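Local coordinates for hypothetical membrane spanning protein (Vibrio fischeri, PDB 4RCK), which is of unknown function but carries a magnesium-binding von Willebrand factor type A domain of the BatA type within a larger, probably membrane-spanning protein, at residues L23-S28 and L68-D73; V53-I58 and T87-L92; I128-G133 and V159-G164. All blocks are in the same frame, centred on the assembly; numbering follows the deposited sequence.

Interaction 1. Residues L23-S28 and L68-D73; sequences LVVDLS and LVLFGD. With MG (magnesium ion), chain C.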
ATOM      1  N   LEU A  23      14.073  -0.463  -5.142  1.00 76.51           N
ATOM      2  CA  LEU A  23      15.132  -0.785  -6.087  1.00 73.92           C
ATOM      3  C   LEU A  23      16.096   0.390  -6.226  1.00 84.50           C
ATOM      4  O   LEU A  23      15.681   1.516  -6.495  1.00 96.36           O
ATOM      5  CB  LEU A  23      14.545  -1.158  -7.449  1.00 74.91           C
ATOM      6  CG  LEU A  23      13.566  -2.334  -7.470  1.00 88.62           C
ATOM      7  CD1 LEU A  23      13.061  -2.589  -8.882  1.00 86.24           C
ATOM      8  CD2 LEU A  23      14.209  -3.587  -6.892  1.00105.40           C
ATOM      9  N   VAL A  24      17.382   0.118  -6.033  1.00 88.37           N
ATOM     10  CA  VAL A  24      18.410   1.147  -6.145  1.00 80.84           C
ATOM     11  C   VAL A  24      19.394   0.782  -7.253  1.00 72.43           C
ATOM     12  O   VAL A  24      20.100  -0.221  -7.156  1.00 74.18           O
ATOM     13  CB  VAL A  24      19.167   1.334  -4.819  1.00 79.95           C
ATOM     14  CG1 VAL A  24      20.138   2.495  -4.923  1.00 77.64           C
ATOM     15  CG2 VAL A  24      18.187   1.563  -3.682  1.00 85.93           C
ATOM     16  N   VAL A  25      19.442   1.602  -8.299  1.00 71.65           N
ATOM     17  CA  VAL A  25      20.182   1.250  -9.505  1.00 72.72           C
ATOM     18  C   VAL A  25      21.280   2.250  -9.885  1.00 75.87           C
ATOM     19  O   VAL A  25      21.067   3.462  -9.908  1.00 71.47           O
ATOM     20  CB  VAL A  25      19.216   1.085 -10.700  1.00 75.29           C
ATOM     21  CG1 VAL A  25      19.974   1.081 -12.020  1.00 82.59           C
ATOM     22  CG2 VAL A  25      18.406  -0.195 -10.546  1.00 80.61           C
ATOM     23  N   ASP A  26      22.458   1.704 -10.177  1.00 75.99           N
ATOM     24  CA  ASP A  26      23.628   2.458 -10.614  1.00 76.48           C
ATOM     25  C   ASP A  26      23.471   2.971 -12.043  1.00 79.51           C
ATOM     26  O   ASP A  26      23.263   2.184 -12.967  1.00 80.40           O
ATOM     27  CB  ASP A  26      24.870   1.565 -10.511  1.00 80.06           C
ATOM     28  CG  ASP A  26      26.171   2.341 -10.575  1.00 75.75           C
ATOM     29  OD1 ASP A  26      26.243   3.367 -11.281  1.00 81.99           O
ATOM     30  OD2 ASP A  26      27.137   1.907  -9.913  1.00 72.99           O
ATOM     31  N   LEU A  27      23.590   4.283 -12.226  1.00 83.03           N
ATOM     32  CA  LEU A  27      23.485   4.874 -13.559  1.00 98.49           C
ATOM     33  C   LEU A  27      24.786   5.549 -14.003  1.00 99.78           C
ATOM     34  O   LEU A  27      24.807   6.280 -14.998  1.00 94.24           O
ATOM     35  CB  LEU A  27      22.340   5.889 -13.611  1.00101.23           C
ATOM     36  CG  LEU A  27      20.922   5.350 -13.807  1.00 92.65           C
ATOM     37  CD1 LEU A  27      19.972   6.484 -14.165  1.00 89.80           C
ATOM     38  CD2 LEU A  27      20.884   4.261 -14.873  1.00 95.37           C
ATOM     39  N   SER A  28      25.869   5.293 -13.271  1.00 94.81           N
ATOM     40  CA  SER A  28      27.164   5.904 -13.570  1.00 85.00           C
ATOM     41  C   SER A  28      27.625   5.549 -14.972  1.00 90.30           C
ATOM     42  O   SER A  28      27.232   4.523 -15.522  1.00107.58           O
ATOM     43  CB  SER A  28      28.223   5.472 -12.554  1.00 89.24           C
ATOM     44  OG  SER A  28      28.637   4.136 -12.775  1.00103.41           O
ATOM     45  N   LEU A  68      11.738   3.196  -7.083  1.00100.97           N
ATOM     46  CA  LEU A  68      12.982   3.236  -7.848  1.00 96.87           C
ATOM     47  C   LEU A  68      13.903   4.394  -7.458  1.00 85.63           C
ATOM     48  O   LEU A  68      13.526   5.562  -7.545  1.00 78.48           O
ATOM     49  CB  LEU A  68      12.666   3.309  -9.345  1.00 92.25           C
ATOM     50  CG  LEU A  68      13.840   3.382 -10.323  1.00 88.72           C
ATOM     51  CD1 LEU A  68      14.840   2.266 -10.062  1.00 77.03           C
ATOM     52  CD2 LEU A  68      13.329   3.320 -11.755  1.00 88.47           C
ATOM     53  N   VAL A  69      15.117   4.050  -7.035  1.00 70.76           N
ATOM     54  CA  VAL A  69      16.154   5.039  -6.760  1.00 71.85           C
ATOM     55  C   VAL A  69      17.309   4.862  -7.740  1.00 74.98           C
ATOM     56  O   VAL A  69      17.816   3.757  -7.918  1.00 81.99           O
ATOM     57  CB  VAL A  69      16.690   4.930  -5.316  1.00 70.92           C
ATOM     58  CG1 VAL A  69      17.729   6.008  -5.052  1.00 71.66           C
ATOM     59  CG2 VAL A  69      15.552   5.025  -4.314  1.00 76.70           C
ATOM     60  N   LEU A  70      17.712   5.950  -8.384  1.00 77.59           N
ATOM     61  CA  LEU A  70      18.833   5.923  -9.316  1.00 75.50           C
ATOM     62  C   LEU A  70      19.988   6.717  -8.724  1.00 75.74           C
ATOM     63  O   LEU A  70      19.764   7.767  -8.115  1.00 80.27           O
ATOM     64  CB  LEU A  70      18.426   6.506 -10.669  1.00 77.36           C
ATOM     65  CG  LEU A  70      17.145   5.951 -11.295  1.00 77.50           C
ATOM     66  CD1 LEU A  70      16.684   6.824 -12.455  1.00 82.81           C
ATOM     67  CD2 LEU A  70      17.354   4.517 -11.755  1.00 77.78           C
ATOM     68  N   PHE A  71      21.220   6.239  -8.878  1.00 76.04           N
ATOM     69  CA  PHE A  71      22.333   7.024  -8.358  1.00 80.07           C
ATOM     70  C   PHE A  71      23.533   7.143  -9.293  1.00 83.79           C
ATOM     71  O   PHE A  71      23.670   6.422 -10.285  1.00 82.72           O
ATOM     72  CB  PHE A  71      22.795   6.482  -6.992  1.00 75.25           C
ATOM     73  CG  PHE A  71      23.351   5.083  -7.027  1.00 74.87           C
ATOM     74  CD1 PHE A  71      22.508   3.988  -7.054  1.00 74.15           C
ATOM     75  CD2 PHE A  71      24.718   4.864  -6.980  1.00 78.29           C
ATOM     76  CE1 PHE A  71      23.015   2.701  -7.064  1.00 70.95           C
ATOM     77  CE2 PHE A  71      25.233   3.584  -6.991  1.00 73.05           C
ATOM     78  CZ  PHE A  71      24.381   2.499  -7.033  1.00 70.06           C
ATOM     79  N   GLY A  72      24.373   8.113  -8.953  1.00 93.95           N
ATOM     80  CA  GLY A  72      25.574   8.458  -9.685  1.00 93.44           C
ATOM     81  C   GLY A  72      26.301   9.460  -8.805  1.00 88.15           C
ATOM     82  O   GLY A  72      26.502   9.197  -7.617  1.00 83.93           O
ATOM     83  N   ASP A  73      26.694  10.599  -9.373  1.00 94.12           N
ATOM     84  CA  ASP A  73      27.301  11.672  -8.588  1.00105.37           C
ATOM     85  C   ASP A  73      26.390  12.028  -7.422  1.00106.81           C
ATOM     86  O   ASP A  73      26.842  12.194  -6.290  1.00108.18           O
ATOM     87  CB  ASP A  73      27.560  12.911  -9.452  1.00123.06           C
ATOM     88  CG  ASP A  73      28.735  12.733 -10.394  1.00131.85           C
ATOM     89  OD1 ASP A  73      29.313  11.631 -10.423  1.00133.94           O
ATOM     90  OD2 ASP A  73      29.065  13.689 -11.127  1.00128.71           O
TER
HETATM   91 MG    MG C 301      30.979   3.552 -11.940  1.00 50.11          MG
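Val25 and Val69 sit in the middle of a parallel pairing between strands 19-26 and 65-71, held by backbone hydrogen bonds. Val69 N donates to Leu23 O at 2.7 Å and Val25 N to Val69 O. Phe71 N then donates to Val25 O, and Leu27 N to Phe71 O at 2.9 Å, which carries the pairing one residue past the end of strand 19-26. Apolar side chains meet on both faces. On the face of Val25 and Leu70, Val25 CB meets Leu70 CD2, and beyond it Leu27 CD1 reaches Leu70 CD1 at 3.7 Å. On the other face, Val24 and Val69 lie side by side and point the same way. These strands belong to the central sheet of a von Willebrand factor A fold, and the turn after Asp26 has the DxSxS signature of a metal-ion-dependent adhesion site, here Asp26, Ser28 and Ser30. The aromatic contact adjoins that turn. Phe71 has CG between its backbone N and carbonyl carbon (chi1 64°), and its ring leans over strand 19-26. Ring atom CD1 lies 3.5 Å from Val24 CG1, while Asp26 CA stands over one ring face in a CH-pi contact, 3.8 Å from the centroid and offset toward the rim. The Asp26 carboxylate is turned 39° from the ring plane. Polar contacts tie this carboxylate to the metal-binding turn. Asp26 OD1 takes two bonds, from Ser28 N at 2.8 Å, closing an Asx turn, and from Ser28 OG, which arrives on the syn side, 29° out of the carboxylate plane. Ser28 OG also binds the magnesium ion at 2.6 Å, and Ser30 supplies a second ligand. Asp26 OD2 is hydrogen-bonded by Ser131 OG of the second subunit, whose own strand pairs with Leu23, Val24 and Val25.

Interaction 2. Residues V53-I58 and T87-L92; sequences VVSDFI and TVREQL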
ATOM      1  N   VAL A  53      16.421  -7.618 -17.127  1.00 86.74           N
ATOM      2  CA  VAL A  53      16.266  -8.484 -15.960  1.00 89.84           C
ATOM      3  C   VAL A  53      15.372  -7.889 -14.870  1.00 92.04           C
ATOM      4  O   VAL A  53      14.463  -8.557 -14.376  1.00 96.06           O
ATOM      5  CB  VAL A  53      17.643  -8.828 -15.348  1.00 78.23           C
ATOM      6  CG1 VAL A  53      17.497  -9.329 -13.921  1.00 77.33           C
ATOM      7  CG2 VAL A  53      18.362  -9.856 -16.212  1.00 79.16           C
ATOM      8  N   VAL A  54      15.626  -6.636 -14.500  1.00 77.75           N
ATOM      9  CA  VAL A  54      14.870  -5.987 -13.432  1.00 75.54           C
ATOM     10  C   VAL A  54      13.403  -5.792 -13.824  1.00 86.34           C
ATOM     11  O   VAL A  54      12.512  -5.957 -12.996  1.00 98.64           O
ATOM     12  CB  VAL A  54      15.492  -4.627 -13.048  1.00 73.89           C
ATOM     13  CG1 VAL A  54      14.655  -3.925 -11.990  1.00 74.00           C
ATOM     14  CG2 VAL A  54      16.914  -4.824 -12.546  1.00 81.95           C
ATOM     15  N   SER A  55      13.155  -5.455 -15.087  1.00 96.28           N
ATOM     16  CA  SER A  55      11.789  -5.313 -15.583  1.00101.50           C
ATOM     17  C   SER A  55      11.024  -6.631 -15.470  1.00103.93           C
ATOM     18  O   SER A  55       9.878  -6.652 -15.020  1.00103.32           O
ATOM     19  CB  SER A  55      11.786  -4.824 -17.033  1.00111.34           C
ATOM     20  OG  SER A  55      11.114  -5.734 -17.884  1.00125.26           O
ATOM     21  N   ASP A  56      11.665  -7.719 -15.887  1.00110.40           N
ATOM     22  CA  ASP A  56      11.099  -9.059 -15.751  1.00114.49           C
ATOM     23  C   ASP A  56      10.847  -9.407 -14.285  1.00104.39           C
ATOM     24  O   ASP A  56       9.828 -10.010 -13.942  1.00 95.74           O
ATOM     25  CB  ASP A  56      12.032 -10.099 -16.379  1.00120.53           C
ATOM     26  CG  ASP A  56      11.996 -10.084 -17.897  1.00128.32           C
ATOM     27  OD1 ASP A  56      11.350  -9.187 -18.478  1.00140.86           O
ATOM     28  OD2 ASP A  56      12.623 -10.972 -18.512  1.00121.87           O
ATOM     29  N   PHE A  57      11.793  -9.028 -13.427  1.00100.29           N
ATOM     30  CA  PHE A  57      11.679  -9.226 -11.983  1.00 87.40           C
ATOM     31  C   PHE A  57      10.427  -8.570 -11.428  1.00 82.38           C
ATOM     32  O   PHE A  57       9.727  -9.144 -10.589  1.00 87.99           O
ATOM     33  CB  PHE A  57      12.912  -8.663 -11.274  1.00 89.56           C
ATOM     34  CG  PHE A  57      12.771  -8.580  -9.779  1.00 81.89           C
ATOM     35  CD1 PHE A  57      13.024  -9.688  -8.990  1.00 81.36           C
ATOM     36  CD2 PHE A  57      12.396  -7.394  -9.162  1.00 78.73           C
ATOM     37  CE1 PHE A  57      12.898  -9.621  -7.618  1.00 76.72           C
ATOM     38  CE2 PHE A  57      12.268  -7.323  -7.788  1.00 76.04           C
ATOM     39  CZ  PHE A  57      12.520  -8.439  -7.018  1.00 73.86           C
ATOM     40  N   ILE A  58      10.179  -7.353 -11.905  1.00 81.13           N
ATOM     41  CA  ILE A  58       9.045  -6.539 -11.489  1.00 86.77           C
ATOM     42  C   ILE A  58       7.717  -7.222 -11.812  1.00 92.66           C
ATOM     43  O   ILE A  58       6.805  -7.253 -10.981  1.00 91.76           O
ATOM     44  CB  ILE A  58       9.100  -5.151 -12.163  1.00 95.13           C
ATOM     45  CG1 ILE A  58      10.322  -4.366 -11.681  1.00 83.89           C
ATOM     46  CG2 ILE A  58       7.861  -4.369 -11.876  1.00111.21           C
ATOM     47  CD1 ILE A  58      10.396  -2.952 -12.223  1.00 85.51           C
ATOM     48  N   THR A  87       4.478   1.393 -14.142  1.00124.19           N
ATOM     49  CA  THR A  87       5.090   2.719 -14.119  1.00124.00           C
ATOM     50  C   THR A  87       6.555   2.644 -13.685  1.00112.76           C
ATOM     51  O   THR A  87       7.378   3.436 -14.138  1.00108.26           O
ATOM     52  CB  THR A  87       4.317   3.700 -13.193  1.00118.93           C
ATOM     53  OG1 THR A  87       4.731   5.046 -13.461  1.00119.19           O
ATOM     54  CG2 THR A  87       4.545   3.385 -11.722  1.00114.07           C
ATOM     55  N   VAL A  88       6.886   1.678 -12.833  1.00102.79           N
ATOM     56  CA  VAL A  88       8.263   1.518 -12.380  1.00 97.61           C
ATOM     57  C   VAL A  88       9.090   0.887 -13.491  1.00 98.87           C
ATOM     58  O   VAL A  88      10.280   1.170 -13.638  1.00 97.23           O
ATOM     59  CB  VAL A  88       8.365   0.650 -11.110  1.00100.56           C
ATOM     60  CG1 VAL A  88       9.738   0.807 -10.471  1.00107.51           C
ATOM     61  CG2 VAL A  88       7.278   1.023 -10.122  1.00103.50           C
ATOM     62  N   ARG A  89       8.441   0.034 -14.275  1.00102.54           N
ATOM     63  CA  ARG A  89       9.095  -0.652 -15.382  1.00101.39           C
ATOM     64  C   ARG A  89       9.384   0.305 -16.535  1.00105.07           C
ATOM     65  O   ARG A  89      10.460   0.263 -17.132  1.00104.85           O
ATOM     66  CB  ARG A  89       8.230  -1.812 -15.877  1.00107.33           C
ATOM     67  CG  ARG A  89       8.939  -2.725 -16.858  1.00108.16           C
ATOM     68  CD  ARG A  89       8.002  -3.243 -17.939  1.00123.91           C
ATOM     69  NE  ARG A  89       6.826  -3.915 -17.391  1.00133.60           N
ATOM     70  CZ  ARG A  89       5.573  -3.553 -17.649  1.00134.76           C
ATOM     71  NH1 ARG A  89       5.330  -2.525 -18.452  1.00134.23           N
ATOM     72  NH2 ARG A  89       4.563  -4.221 -17.109  1.00136.51           N
ATOM     73  N   GLU A  90       8.414   1.161 -16.844  1.00111.58           N
ATOM     74  CA  GLU A  90       8.554   2.133 -17.924  1.00112.49           C
ATOM     75  C   GLU A  90       9.568   3.212 -17.577  1.00108.37           C
ATOM     76  O   GLU A  90      10.435   3.544 -18.385  1.00106.91           O
ATOM     77  CB  GLU A  90       7.208   2.783 -18.244  1.00119.85           C
ATOM     78  CG  GLU A  90       6.153   1.835 -18.773  1.00133.93           C
ATOM     79  CD  GLU A  90       4.770   2.452 -18.743  1.00148.57           C
ATOM     80  OE1 GLU A  90       4.661   3.637 -18.360  1.00157.35           O
ATOM     81  OE2 GLU A  90       3.794   1.759 -19.098  1.00148.22           O
ATOM     82  N   GLN A  91       9.453   3.761 -16.370  1.00106.42           N
ATOM     83  CA  GLN A  91      10.362   4.809 -15.921  1.00104.60           C
ATOM     84  C   GLN A  91      11.785   4.282 -15.813  1.00102.02           C
ATOM     85  O   GLN A  91      12.737   5.054 -15.769  1.00102.52           O
ATOM     86  CB  GLN A  91       9.908   5.389 -14.581  1.00104.79           C
ATOM     87  CG  GLN A  91       8.650   6.237 -14.677  1.00112.63           C
ATOM     88  CD  GLN A  91       8.280   6.889 -13.360  1.00116.62           C
ATOM     89  OE1 GLN A  91       9.115   7.035 -12.469  1.00117.13           O
ATOM     90  NE2 GLN A  91       7.017   7.282 -13.231  1.00116.94           N
ATOM     91  N   LEU A  92      11.923   2.960 -15.768  1.00 99.35           N
ATOM     92  CA  LEU A  92      13.228   2.328 -15.866  1.00 96.30           C
ATOM     93  C   LEU A  92      13.654   2.261 -17.326  1.00101.91           C
ATOM     94  O   LEU A  92      14.798   2.559 -17.666  1.00118.61           O
ATOM     95  CB  LEU A  92      13.206   0.924 -15.260  1.00 93.51           C
ATOM     96  CG  LEU A  92      14.548   0.190 -15.301  1.00 91.34           C
ATOM     97  CD1 LEU A  92      15.559   0.883 -14.400  1.00 89.30           C
ATOM     98  CD2 LEU A  92      14.385  -1.272 -14.914  1.00 89.06           C
TER
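Val88 meets Ile58 across two nearly antiparallel helical segments, whose axes come within 9.6 Å at 172°, with Val88 CG1 4.2 Å from Ile58 CD1. Toward the sheet, Ile58 also rests on Leu66. The same Ile58 CD1 lies against the backbone of Arg89, 4.1 Å from Arg89 N. The side chain of Arg89 starts with CG anti to its backbone N (chi1 -170°), where CG meets Ser55 CB at 3.5 Å; CD stays beside the serine, 4.0 Å from Ser55 OG. Of the Arg89 side chain, the aliphatic part makes this contact; the guanidinium turns to Asn86 in a weak hydrogen bond and to Asp59 in a long, weak ion pair. One turn further on, Leu92 crosses Val54 at about a right angle, and its CD2 branch touches both CB and CG1 of Val54, with CD2 to CG1 at 4.0 Å. No hydrogen bond joins 53-58 to 87-92, and the contact is mainly between aliphatic carbons. Helices 46-60 and 85-93 thus lie together on one face of the sheet, as a helical layer of the alpha-beta-alpha sandwich typical of von Willebrand factor A domains.

Interaction 3. Residues I128-G133 and V159-G164; sequences ILLSDG and VGIGAG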
ATOM      1  N   ILE A 128     -14.901   5.134   8.679  1.00 64.87           N
ATOM      2  CA  ILE A 128     -16.225   5.456   8.162  1.00 67.78           C
ATOM      3  C   ILE A 128     -17.274   4.571   8.822  1.00 80.08           C
ATOM      4  O   ILE A 128     -17.358   3.375   8.546  1.00100.58           O
ATOM      5  CB  ILE A 128     -16.304   5.293   6.636  1.00 69.81           C
ATOM      6  CG1 ILE A 128     -15.190   6.092   5.959  1.00 81.09           C
ATOM      7  CG2 ILE A 128     -17.668   5.740   6.126  1.00 64.71           C
ATOM      8  CD1 ILE A 128     -15.175   5.962   4.456  1.00 87.49           C
ATOM      9  N   LEU A 129     -18.064   5.171   9.704  1.00 81.51           N
ATOM     10  CA  LEU A 129     -19.109   4.456  10.423  1.00 81.57           C
ATOM     11  C   LEU A 129     -20.490   4.876   9.948  1.00 84.37           C
ATOM     12  O   LEU A 129     -20.774   6.067   9.820  1.00 86.39           O
ATOM     13  CB  LEU A 129     -18.984   4.699  11.930  1.00 83.26           C
ATOM     14  CG  LEU A 129     -20.241   4.555  12.793  1.00 65.64           C
ATOM     15  CD1 LEU A 129     -20.469   3.106  13.189  1.00 67.03           C
ATOM     16  CD2 LEU A 129     -20.153   5.452  14.023  1.00 55.25           C
ATOM     17  N   LEU A 130     -21.343   3.893   9.678  1.00 80.14           N
ATOM     18  CA  LEU A 130     -22.747   4.171   9.404  1.00 88.66           C
ATOM     19  C   LEU A 130     -23.633   3.312  10.303  1.00 74.87           C
ATOM     20  O   LEU A 130     -23.274   2.185  10.648  1.00 84.97           O
ATOM     21  CB  LEU A 130     -23.085   3.939   7.929  1.00 77.28           C
ATOM     22  CG  LEU A 130     -23.474   2.528   7.497  1.00 66.57           C
ATOM     23  CD1 LEU A 130     -24.558   2.612   6.451  1.00 65.63           C
ATOM     24  CD2 LEU A 130     -22.268   1.783   6.960  1.00 88.62           C
ATOM     25  N   SER A 131     -24.780   3.864  10.689  1.00 51.78           N
ATOM     26  CA  SER A 131     -25.691   3.207  11.619  1.00 60.78           C
ATOM     27  C   SER A 131     -27.110   3.729  11.425  1.00 74.34           C
ATOM     28  O   SER A 131     -27.309   4.863  11.001  1.00100.83           O
ATOM     29  CB  SER A 131     -25.236   3.422  13.066  1.00 58.94           C
ATOM     30  OG  SER A 131     -26.117   2.795  13.984  1.00 64.96           O
ATOM     31  N   ASP A 132     -28.094   2.885  11.720  1.00 54.25           N
ATOM     32  CA  ASP A 132     -29.494   3.285  11.643  1.00 59.72           C
ATOM     33  C   ASP A 132     -29.967   3.633  13.040  1.00 56.37           C
ATOM     34  O   ASP A 132     -31.036   4.224  13.231  1.00 65.26           O
ATOM     35  CB  ASP A 132     -30.356   2.170  11.022  1.00 65.07           C
ATOM     36  CG  ASP A 132     -30.210   0.824  11.743  1.00 74.92           C
ATOM     37  OD1 ASP A 132     -29.683   0.812  12.878  1.00 77.42           O
ATOM     38  OD2 ASP A 132     -30.640  -0.213  11.179  1.00 72.40           O
ATOM     39  N   GLY A 133     -29.140   3.271  14.013  1.00 52.42           N
ATOM     40  CA  GLY A 133     -29.590   3.230  15.382  1.00 58.83           C
ATOM     41  C   GLY A 133     -28.715   3.954  16.372  1.00 63.07           C
ATOM     42  O   GLY A 133     -27.560   4.292  16.100  1.00 62.37           O
ATOM     43  N   VAL A 159     -22.223   8.298   9.278  1.00 58.42           N
ATOM     44  CA  VAL A 159     -23.320   8.337   8.315  1.00 57.50           C
ATOM     45  C   VAL A 159     -24.618   7.800   8.908  1.00 69.86           C
ATOM     46  O   VAL A 159     -24.743   6.604   9.169  1.00 59.44           O
ATOM     47  CB  VAL A 159     -22.988   7.524   7.044  1.00 46.18           C
ATOM     48  CG1 VAL A 159     -24.103   7.660   6.019  1.00 55.72           C
ATOM     49  CG2 VAL A 159     -21.660   7.971   6.452  1.00 46.63           C
ATOM     50  N   GLY A 160     -25.583   8.688   9.127  1.00 81.52           N
ATOM     51  CA  GLY A 160     -26.899   8.272   9.576  1.00 83.17           C
ATOM     52  C   GLY A 160     -27.710   7.794   8.388  1.00 70.70           C
ATOM     53  O   GLY A 160     -27.689   8.426   7.331  1.00 83.72           O
ATOM     54  N   ILE A 161     -28.423   6.684   8.551  1.00 59.45           N
ATOM     55  CA  ILE A 161     -29.143   6.091   7.430  1.00 62.53           C
ATOM     56  C   ILE A 161     -30.585   5.721   7.792  1.00 67.36           C
ATOM     57  O   ILE A 161     -30.844   5.007   8.765  1.00 80.06           O
ATOM     58  CB  ILE A 161     -28.387   4.852   6.887  1.00 64.19           C
ATOM     59  CG1 ILE A 161     -29.111   4.269   5.672  1.00 68.30           C
ATOM     60  CG2 ILE A 161     -28.173   3.805   7.975  1.00 72.43           C
ATOM     61  CD1 ILE A 161     -28.324   3.196   4.956  1.00 75.02           C
ATOM     62  N   GLY A 162     -31.523   6.231   7.000  1.00 73.92           N
ATOM     63  CA  GLY A 162     -32.938   6.083   7.282  1.00 67.88           C
ATOM     64  C   GLY A 162     -33.735   7.138   6.539  1.00 60.39           C
ATOM     65  O   GLY A 162     -33.257   8.254   6.329  1.00 70.35           O
ATOM     66  N   ALA A 163     -34.955   6.792   6.144  1.00 63.40           N
ATOM     67  CA  ALA A 163     -35.787   7.694   5.356  1.00 79.04           C
ATOM     68  C   ALA A 163     -36.395   8.806   6.202  1.00 67.06           C
ATOM     69  O   ALA A 163     -36.494   9.951   5.759  1.00 64.80           O
ATOM     70  CB  ALA A 163     -36.886   6.914   4.651  1.00 85.59           C
ATOM     71  N   GLY A 164     -36.799   8.467   7.421  1.00 64.93           N
ATOM     72  CA  GLY A 164     -37.537   9.393   8.259  1.00 73.44           C
ATOM     73  C   GLY A 164     -39.021   9.258   7.981  1.00 71.95           C
ATOM     74  O   GLY A 164     -39.495   8.165   7.668  1.00 67.73           O
TER
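Ile161 holds CG1 anti to its backbone N (chi1 -177°), which sets CG2 between that N and the carbonyl carbon, 3.3 Å from Ser131 O across the contact. Leu130, with chi2 at 143°, brings CD1 to 4.1 Å from Ile161 CD1 as the two side chains cross obliquely. The strands are the parallel pair of a beta-alpha-beta crossover, strand 124-131, helix 142-151 and strand 154-161, within the von Willebrand factor A sheet. Leu130 CB lies 3.7 Å from Val159 CB on the same face, where helix 205-218 packs through Tyr212 on Leu130 and Ile211 on Val159. Three backbone hydrogen bonds join the strands: Val159 N to Leu129 O at 2.7 Å, Ser131 N to Val159 O at 3.1 Å and Ile161 N to Ser131 O at 3.2 Å. At this end the polar side chains meet the second subunit. Ser131 OG is hydrogen-bonded to its Asp26 OD2, and Asp132 OD2 makes a salt bridge to Arg46 NH1 and a hydrogen bond with Ser30 OG of that subunit. Asp132 is a known magnesium-binding residue; the nearby ion is probably that of the partner's Ser28 and Ser30 site. The root of its side chain stays by strand 154-161: Asp132 CB lies 3.7 Å from Ile161 O.

How the interactions relate
Interactions 1 and 2 form one core, centres about 14 Å apart: Leu23 CD1 touches Val54 CG1 at 3.7 Å, and Leu68 CB touches Val88 CG1 at 4.0 Å, placing the helix pair on the Leu23/Leu68 face of the sheet. Interaction 3 stands apart, its centre about 52 Å from that of interaction 1 and on the opposite side of the chain's centre. The second subunit bridges this gap: its strand continues the sheet beside 23-28, while 128-133 does the same for its partner. This is consistent with a domain-swapped dimer, in which the side chain of Asp132 comes within about 3 Å of a magnesium ion, probably contributing to the partner's site of Ser28 and Ser30.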